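Side-chain contacts in putative enoyl-CoA hydratase/isomerase (Mycobacterium abscessus, PDB 3RSI), which probably acts as a hydro-lyase of lipid metabolism, as expected of the crotonase-like enoyl-CoA hydratase/isomerase family: residues B[231-234]-B[235-238]; B[214-217]-B[218-222]; B[158-161]-B[162-166]. One frame throughout, in Å; residues are numbered along the deposited sequence.

Interaction 1. Residues B[231-234]-B[235-238]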
loop_
_atom_site.group_PDB
_atom_site.type_symbol
_atom_site.label_atom_id
_atom_site.label_comp_id
_atom_site.label_asym_id
_atom_site.label_seq_id
_atom_site.Cartn_x
_atom_site.Cartn_y
_atom_site.Cartn_z
ATOM N N ARG B 231 -17.170 5.910 -0.545
ATOM C CA ARG B 231 -17.976 5.813 -1.771
ATOM C C ARG B 231 -18.964 6.969 -1.950
ATOM O O ARG B 231 -19.229 7.368 -3.088
ATOM C CB ARG B 231 -18.697 4.479 -1.869
ATOM C CG ARG B 231 -17.788 3.356 -2.350
ATOM C CD ARG B 231 -18.573 2.108 -2.617
ATOM N NE ARG B 231 -19.014 1.467 -1.393
ATOM C CZ ARG B 231 -20.276 1.375 -0.975
ATOM N NH1 ARG B 231 -21.281 1.885 -1.674
ATOM N NH2 ARG B 231 -20.530 0.742 0.168
ATOM N N ALA B 232 -19.505 7.498 -0.850
ATOM C CA ALA B 232 -20.350 8.704 -0.930
ATOM C C ALA B 232 -19.581 9.911 -1.497
ATOM O O ALA B 232 -20.103 10.632 -2.347
ATOM C CB ALA B 232 -20.947 9.062 0.442
ATOM N N ILE B 233 -18.346 10.107 -1.024
ATOM C CA ILE B 233 -17.440 11.166 -1.524
ATOM C C ILE B 233 -17.206 10.979 -3.037
ATOM O O ILE B 233 -17.389 11.906 -3.837
ATOM C CB ILE B 233 -16.088 11.165 -0.743
ATOM C CG1 ILE B 233 -16.303 11.639 0.695
ATOM C CG2 ILE B 233 -15.040 12.021 -1.433
ATOM C CD1 ILE B 233 -15.083 11.431 1.630
ATOM N N GLU B 234 -16.849 9.759 -3.419
ATOM C CA GLU B 234 -16.684 9.394 -4.827
ATOM C C GLU B 234 -17.931 9.726 -5.682
ATOM O O GLU B 234 -17.815 10.299 -6.764
ATOM C CB GLU B 234 -16.357 7.903 -4.930
ATOM C CG GLU B 234 -16.117 7.399 -6.367
ATOM C CD GLU B 234 -15.716 5.938 -6.383
ATOM O OE1 GLU B 234 -16.575 5.084 -6.046
ATOM O OE2 GLU B 234 -14.532 5.652 -6.680
ATOM N N ALA B 235 -19.115 9.368 -5.193
ATOM C CA ALA B 235 -20.367 9.598 -5.943
ATOM C C ALA B 235 -20.636 11.091 -6.139
ATOM O O ALA B 235 -21.061 11.517 -7.219
ATOM C CB ALA B 235 -21.547 8.942 -5.244
ATOM N N ARG B 236 -20.367 11.877 -5.104
ATOM C CA ARG B 236 -20.618 13.320 -5.136
ATOM C C ARG B 236 -19.805 13.986 -6.242
ATOM O O ARG B 236 -20.273 14.929 -6.904
ATOM C CB ARG B 236 -20.282 13.957 -3.778
ATOM C CG ARG B 236 -20.258 15.490 -3.756
ATOM C CD ARG B 236 -19.816 16.070 -2.394
ATOM N NE ARG B 236 -18.354 16.253 -2.278
ATOM C CZ ARG B 236 -17.583 15.732 -1.317
ATOM N NH1 ARG B 236 -18.100 14.986 -0.338
ATOM N NH2 ARG B 236 -16.271 15.972 -1.321
ATOM N N LEU B 237 -18.589 13.494 -6.437
ATOM C CA LEU B 237 -17.689 14.006 -7.485
ATOM C C LEU B 237 -17.916 13.315 -8.851
ATOM O O LEU B 237 -17.554 13.844 -9.894
ATOM C CB LEU B 237 -16.232 13.834 -7.015
ATOM C CG LEU B 237 -15.861 14.822 -5.891
ATOM C CD1 LEU B 237 -14.680 14.368 -5.019
ATOM C CD2 LEU B 237 -15.538 16.156 -6.530
ATOM N N THR B 238 -18.522 12.138 -8.848
ATOM C CA THR B 238 -18.784 11.428 -10.098
ATOM C C THR B 238 -20.019 11.977 -10.821
ATOM O O THR B 238 -20.023 12.101 -12.040
ATOM C CB THR B 238 -18.914 9.925 -9.827
ATOM O OG1 THR B 238 -17.639 9.427 -9.391
ATOM C CG2 THR B 238 -19.372 9.151 -11.071
#
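Thr238 and Glu234 meet one helical turn apart, where the threonine hydroxyl turns back onto the main chain. Thr238 OG1 donates to Glu234 O over 2.8 Å, and it reaches the oxygen from above the carbonyl plane, 46° out of it. The rotamer explains this: OG1 lies opposite the carbonyl carbon and beside the threonine's own backbone N (chi1 -66°), facing the preceding turn. The same carbonyl also takes weak bonds from Thr238 N and Leu237 N, so three donors converge on Glu234 O. Regular i to i+4 bonds run through the rest of the segment, among them Ala235 N to Arg231 O at 2.9 Å and Arg236 N to Ala232 O at 3.0 Å.

Van der Waals contact gathers on Ile233, from the guanidinium of Arg236 and from Leu237. Arg236 leaves the helix with CG anti to its N and bends at chi3 (89°), which folds the guanidinium back alongside the isoleucine; Ile233 CG1 lies 3.9 Å from Arg236 NH1, oblique to the guanidinium plane. On the other branch, Ile233 CG2 lies 4.3 Å from Leu237 CD1, a looser touch.

The chain of Glu234 is extended, and its carboxylate is held by backbone N-H groups of the second subunit, chiefly that of Val152, while Thr238 packs on Met151 of that subunit. These residues occupy the middle of helix 227-242. Its Ile233, Arg236 and Leu237 side lies against helix 209-222, touching Glu217, Ala218 and Arg221, and its Glu234 and Thr238 side faces the neighbouring copy.

Interaction 2. Residues B[214-217]-B[218-222]; sequences NAKE and AIVRS
Glu217 and Arg221 reach out from successive turns of one helix, and their side chains cross obliquely, joined by a salt bridge. Arg221 NE donates to Glu217 OE2 over 2.8 Å with an N-H...O angle of 157°. The two flat ends are far from coplanar, their carboxylate and guanidinium planes standing 68° apart. OE2 sits at the guanidinium edge, near its plane, whereas the arginine meets this oxygen on its anti side. One N-H and one oxygen make the bridge, which is not two-pronged. Different first torsions bring the groups together: Glu217 CG is anti to its N (chi1 -178°), whereas Arg221 CG lies anti to its carbonyl carbon, beside its N, with the chain extended as far as NE. The aliphatic parts touch too, Glu217 CG lying 3.8 Å from Arg221 CD.

Lys216 and Val220 run side by side in the same direction, with 4.2 Å between Lys216 CG and Val220 CG2. The lysine continues fully extended to a salt bridge with Asp125. Ile219 instead lays CG1 against the carbonyl of the previous turn, 3.2 Å from Ala215 O. At the end of the segment, Ser222 OG bonds to Ala218 O at 2.6 Å; that oxygen also accepts Ser222 N. Ser222 OG has a further partner in Lys155 of the second subunit, whose Met151 covers Ala215 and Ile219.

An i to i+4 Glu-Arg salt bridge is a familiar helix-stabilising pair; here it lies on the side of helix 209-222 that meets helix 227-242, in the C-terminal helical part of the crotonase-like fold.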
loop_
_atom_site.group_PDB
_atom_site.type_symbol
_atom_site.label_atom_id
_atom_site.label_comp_id
_atom_site.label_asym_id
_atom_site.label_seq_id
_atom_site.Cartn_x
_atom_site.Cartn_y
_atom_site.Cartn_z
ATOM N N ASN B 214 -12.025 16.127 -10.944
ATOM C CA ASN B 214 -12.889 15.392 -10.017
ATOM C C ASN B 214 -12.334 14.026 -9.671
ATOM O O ASN B 214 -12.518 13.556 -8.546
ATOM C CB ASN B 214 -14.338 15.286 -10.516
ATOM C CG ASN B 214 -15.080 16.613 -10.418
ATOM O OD1 ASN B 214 -14.460 17.666 -10.436
ATOM N ND2 ASN B 214 -16.408 16.561 -10.324
ATOM N N ALA B 215 -11.652 13.387 -10.617
ATOM C CA ALA B 215 -11.010 12.098 -10.324
ATOM C C ALA B 215 -9.903 12.251 -9.267
ATOM O O ALA B 215 -9.852 11.500 -8.288
ATOM C CB ALA B 215 -10.473 11.450 -11.606
ATOM N N LYS B 216 -9.023 13.220 -9.452
ATOM C CA LYS B 216 -8.003 13.488 -8.432
ATOM C C LYS B 216 -8.629 13.826 -7.082
ATOM O O LYS B 216 -8.202 13.315 -6.065
ATOM C CB LYS B 216 -7.047 14.604 -8.850
ATOM C CG LYS B 216 -5.954 14.880 -7.769
ATOM C CD LYS B 216 -4.881 15.928 -8.200
ATOM C CE LYS B 216 -3.972 16.239 -7.023
ATOM N NZ LYS B 216 -2.777 17.065 -7.366
ATOM N N GLU B 217 -9.655 14.657 -7.075
ATOM C CA GLU B 217 -10.274 15.063 -5.828
ATOM C C GLU B 217 -10.963 13.888 -5.156
ATOM O O GLU B 217 -10.906 13.769 -3.924
ATOM C CB GLU B 217 -11.267 16.210 -6.048
ATOM C CG GLU B 217 -11.899 16.693 -4.742
ATOM C CD GLU B 217 -12.736 17.923 -4.913
ATOM O OE1 GLU B 217 -12.814 18.461 -6.033
ATOM O OE2 GLU B 217 -13.329 18.347 -3.909
ATOM N N ALA B 218 -11.571 12.991 -5.949
ATOM C CA ALA B 218 -12.245 11.806 -5.372
ATOM C C ALA B 218 -11.218 10.830 -4.779
ATOM O O ALA B 218 -11.405 10.289 -3.684
ATOM C CB ALA B 218 -13.166 11.103 -6.422
ATOM N N ILE B 219 -10.120 10.635 -5.506
ATOM C CA ILE B 219 -9.020 9.795 -5.042
ATOM C C ILE B 219 -8.462 10.333 -3.724
ATOM O O ILE B 219 -8.336 9.580 -2.766
ATOM C CB ILE B 219 -7.885 9.706 -6.088
ATOM C CG1 ILE B 219 -8.341 8.897 -7.308
ATOM C CG2 ILE B 219 -6.678 9.053 -5.513
ATOM C CD1 ILE B 219 -7.470 9.141 -8.556
ATOM N N VAL B 220 -8.158 11.630 -3.671
ATOM C CA VAL B 220 -7.571 12.214 -2.468
ATOM C C VAL B 220 -8.535 12.307 -1.287
ATOM O O VAL B 220 -8.207 11.874 -0.180
ATOM C CB VAL B 220 -6.989 13.592 -2.738
ATOM C CG1 VAL B 220 -6.470 14.189 -1.426
ATOM C CG2 VAL B 220 -5.852 13.506 -3.821
ATOM N N ARG B 221 -9.719 12.859 -1.519
ATOM C CA ARG B 221 -10.656 13.116 -0.436
ATOM C C ARG B 221 -11.313 11.846 0.105
ATOM O O ARG B 221 -11.627 11.794 1.272
ATOM C CB ARG B 221 -11.723 14.136 -0.855
ATOM C CG ARG B 221 -11.181 15.555 -1.071
ATOM C CD ARG B 221 -12.333 16.580 -1.018
ATOM N NE ARG B 221 -11.924 17.889 -1.531
ATOM C CZ ARG B 221 -11.225 18.810 -0.851
ATOM N NH1 ARG B 221 -10.844 18.607 0.415
ATOM N NH2 ARG B 221 -10.913 19.961 -1.445
ATOM N N SER B 222 -11.492 10.809 -0.719
ATOM C CA SER B 222 -12.043 9.552 -0.188
ATOM C C SER B 222 -11.064 8.884 0.751
ATOM O O SER B 222 -11.479 8.168 1.669
ATOM C CB SER B 222 -12.442 8.570 -1.286
ATOM O OG SER B 222 -11.350 8.199 -2.073
#

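Interaction 3. Residues B[158-161]-B[162-166]; sequences IPYT and KAMEM
The first turn of helix 160-169, with Pro159 at its N-cap position, is the setting for a Met-aromatic contact between Tyr160 and Met164. The two side chains lie side by side and point the same way. Met164 CG stands 4.0 Å above one face of the Tyr160 ring, offset toward the rim, and the sulfur is oblique to the ring, 5.4 Å from SD to its centroid. A bend at chi2 (-69°) brings SD alongside the ring, and an anti chi3 takes the methyl on to the phenol end, where Met164 CE packs 3.7 Å from Tyr160 CZ.

Just before the helix, Ile158 directs its CG1 branch between its own backbone N and carbonyl carbon (chi1 73°), onto Ala163 and Met166 of the first turns. Its CD1 reaches to 4.1 Å from Met166 SD, the two side chains crossing at about a right angle, and CG1 packs on Ala163 CB. Pro159 O accepts Ala163 N at 3.1 Å in a nearly straight bond, opening the regular backbone pattern.

On another side, Lys162 NZ forms a salt bridge of 2.7 Å with Glu165 OE1, coming from above the carboxylate plane. A water, donating to both Thr161 OG1 and Glu165 OE1, links these residues across the turn. The third subunit completes this polar group: its Asp125 O bonds to Thr161 OG1, its Gly185 O to Lys162 NZ and its His186 to Glu165 OE2.

Such a helix start, with Thr161, Lys162 and Glu165 bonded to the third subunit, is consistent with the trimer that crotonase-like proteins build on.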
loop_
_atom_site.group_PDB
_atom_site.type_symbol
_atom_site.label_atom_id
_atom_site.label_comp_id
_atom_site.label_asym_id
_atom_site.label_seq_id
_atom_site.Cartn_x
_atom_site.Cartn_y
_atom_site.Cartn_z
ATOM N N ILE B 158 3.674 3.815 0.056
ATOM C CA ILE B 158 4.653 2.727 -0.194
ATOM C C ILE B 158 4.624 1.723 0.966
ATOM O O ILE B 158 4.114 2.033 2.051
ATOM C CB ILE B 158 6.104 3.240 -0.383
ATOM C CG1 ILE B 158 6.718 3.713 0.945
ATOM C CG2 ILE B 158 6.176 4.343 -1.439
ATOM C CD1 ILE B 158 8.216 4.105 0.797
ATOM N N PRO B 159 5.189 0.528 0.760
ATOM C CA PRO B 159 5.068 -0.464 1.822
ATOM C C PRO B 159 5.581 0.018 3.178
ATOM O O PRO B 159 6.672 0.591 3.282
ATOM C CB PRO B 159 5.864 -1.649 1.289
ATOM C CG PRO B 159 5.645 -1.557 -0.198
ATOM C CD PRO B 159 5.684 -0.080 -0.490
ATOM N N TYR B 160 4.735 -0.198 4.181
ATOM C CA TYR B 160 4.963 0.193 5.564
ATOM C C TYR B 160 6.391 0.021 6.023
ATOM O O TYR B 160 6.962 0.944 6.580
ATOM C CB TYR B 160 4.067 -0.671 6.429
ATOM C CG TYR B 160 4.061 -0.378 7.901
ATOM C CD1 TYR B 160 3.167 0.556 8.438
ATOM C CD2 TYR B 160 4.876 -1.081 8.772
ATOM C CE1 TYR B 160 3.119 0.795 9.811
ATOM C CE2 TYR B 160 4.833 -0.857 10.139
ATOM C CZ TYR B 160 3.947 0.087 10.652
ATOM O OH TYR B 160 3.903 0.323 12.015
ATOM N N THR B 161 6.974 -1.162 5.821
ATOM C CA THR B 161 8.324 -1.391 6.364
ATOM C C THR B 161 9.378 -0.478 5.754
ATOM O O THR B 161 10.298 -0.063 6.457
ATOM C CB THR B 161 8.764 -2.877 6.330
ATOM O OG1 THR B 161 9.938 -3.037 7.142
ATOM C CG2 THR B 161 9.026 -3.378 4.903
ATOM N N LYS B 162 9.235 -0.128 4.474
ATOM C CA LYS B 162 10.195 0.779 3.847
ATOM C C LYS B 162 9.932 2.256 4.199
ATOM O O LYS B 162 10.862 3.045 4.327
ATOM C CB LYS B 162 10.299 0.563 2.324
ATOM C CG LYS B 162 11.741 0.859 1.773
ATOM C CD LYS B 162 12.719 -0.238 2.208
ATOM C CE LYS B 162 14.173 0.041 1.894
ATOM N NZ LYS B 162 15.058 -1.015 2.492
ATOM N N ALA B 163 8.673 2.635 4.363
ATOM C CA ALA B 163 8.355 3.953 4.924
ATOM C C ALA B 163 8.979 4.126 6.316
ATOM O O ALA B 163 9.644 5.132 6.610
ATOM C CB ALA B 163 6.835 4.153 4.986
ATOM N N MET B 164 8.770 3.130 7.173
ATOM C CA MET B 164 9.332 3.153 8.524
ATOM C C MET B 164 10.848 3.236 8.488
ATOM O O MET B 164 11.436 4.023 9.214
ATOM C CB MET B 164 8.964 1.891 9.285
ATOM C CG MET B 164 7.685 1.980 9.993
ATOM S SD MET B 164 7.757 3.121 11.371
ATOM C CE MET B 164 6.195 2.580 12.117
ATOM N N GLU B 165 11.469 2.401 7.654
ATOM C CA GLU B 165 12.910 2.365 7.548
ATOM C C GLU B 165 13.470 3.717 7.114
ATOM O O GLU B 165 14.425 4.209 7.712
ATOM C CB GLU B 165 13.366 1.275 6.577
ATOM C CG GLU B 165 14.874 1.201 6.458
ATOM C CD GLU B 165 15.369 0.022 5.686
ATOM O OE1 GLU B 165 14.542 -0.756 5.150
ATOM O OE2 GLU B 165 16.603 -0.109 5.599
ATOM N N MET B 166 12.887 4.313 6.083
ATOM C CA MET B 166 13.348 5.619 5.591
ATOM C C MET B 166 13.350 6.687 6.690
ATOM O O MET B 166 14.333 7.436 6.862
ATOM C CB MET B 166 12.477 6.098 4.408
ATOM C CG MET B 166 12.738 5.396 3.109
ATOM S SD MET B 166 11.682 5.998 1.759
ATOM C CE MET B 166 12.482 7.585 1.435
HETATM O O HOH W 1 12.518 -2.616 6.196
#

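Interaction 2, on helix 209-222, and interaction 1, on the next helix 227-242, pack together with centres 9 Å apart. Leu237 joins them: its carbonyl O is 3.0 Å from Asn214 ND2, a probable hydrogen bond, and its CD1 is 3.5 Å from Ala218 N. Interaction 3 stands apart within the chain, its nearest atoms about 13 Å from interaction 2 and about 19 Å from interaction 1. Across the trimer, however, Val220 of interaction 2 packs on Met164 of the second subunit, the residue that interaction 3 sets against Tyr160. Asp125 serves both: its carboxylate OD2 pairs with Lys216 of its own chain, while its backbone O takes Thr161 of another subunit.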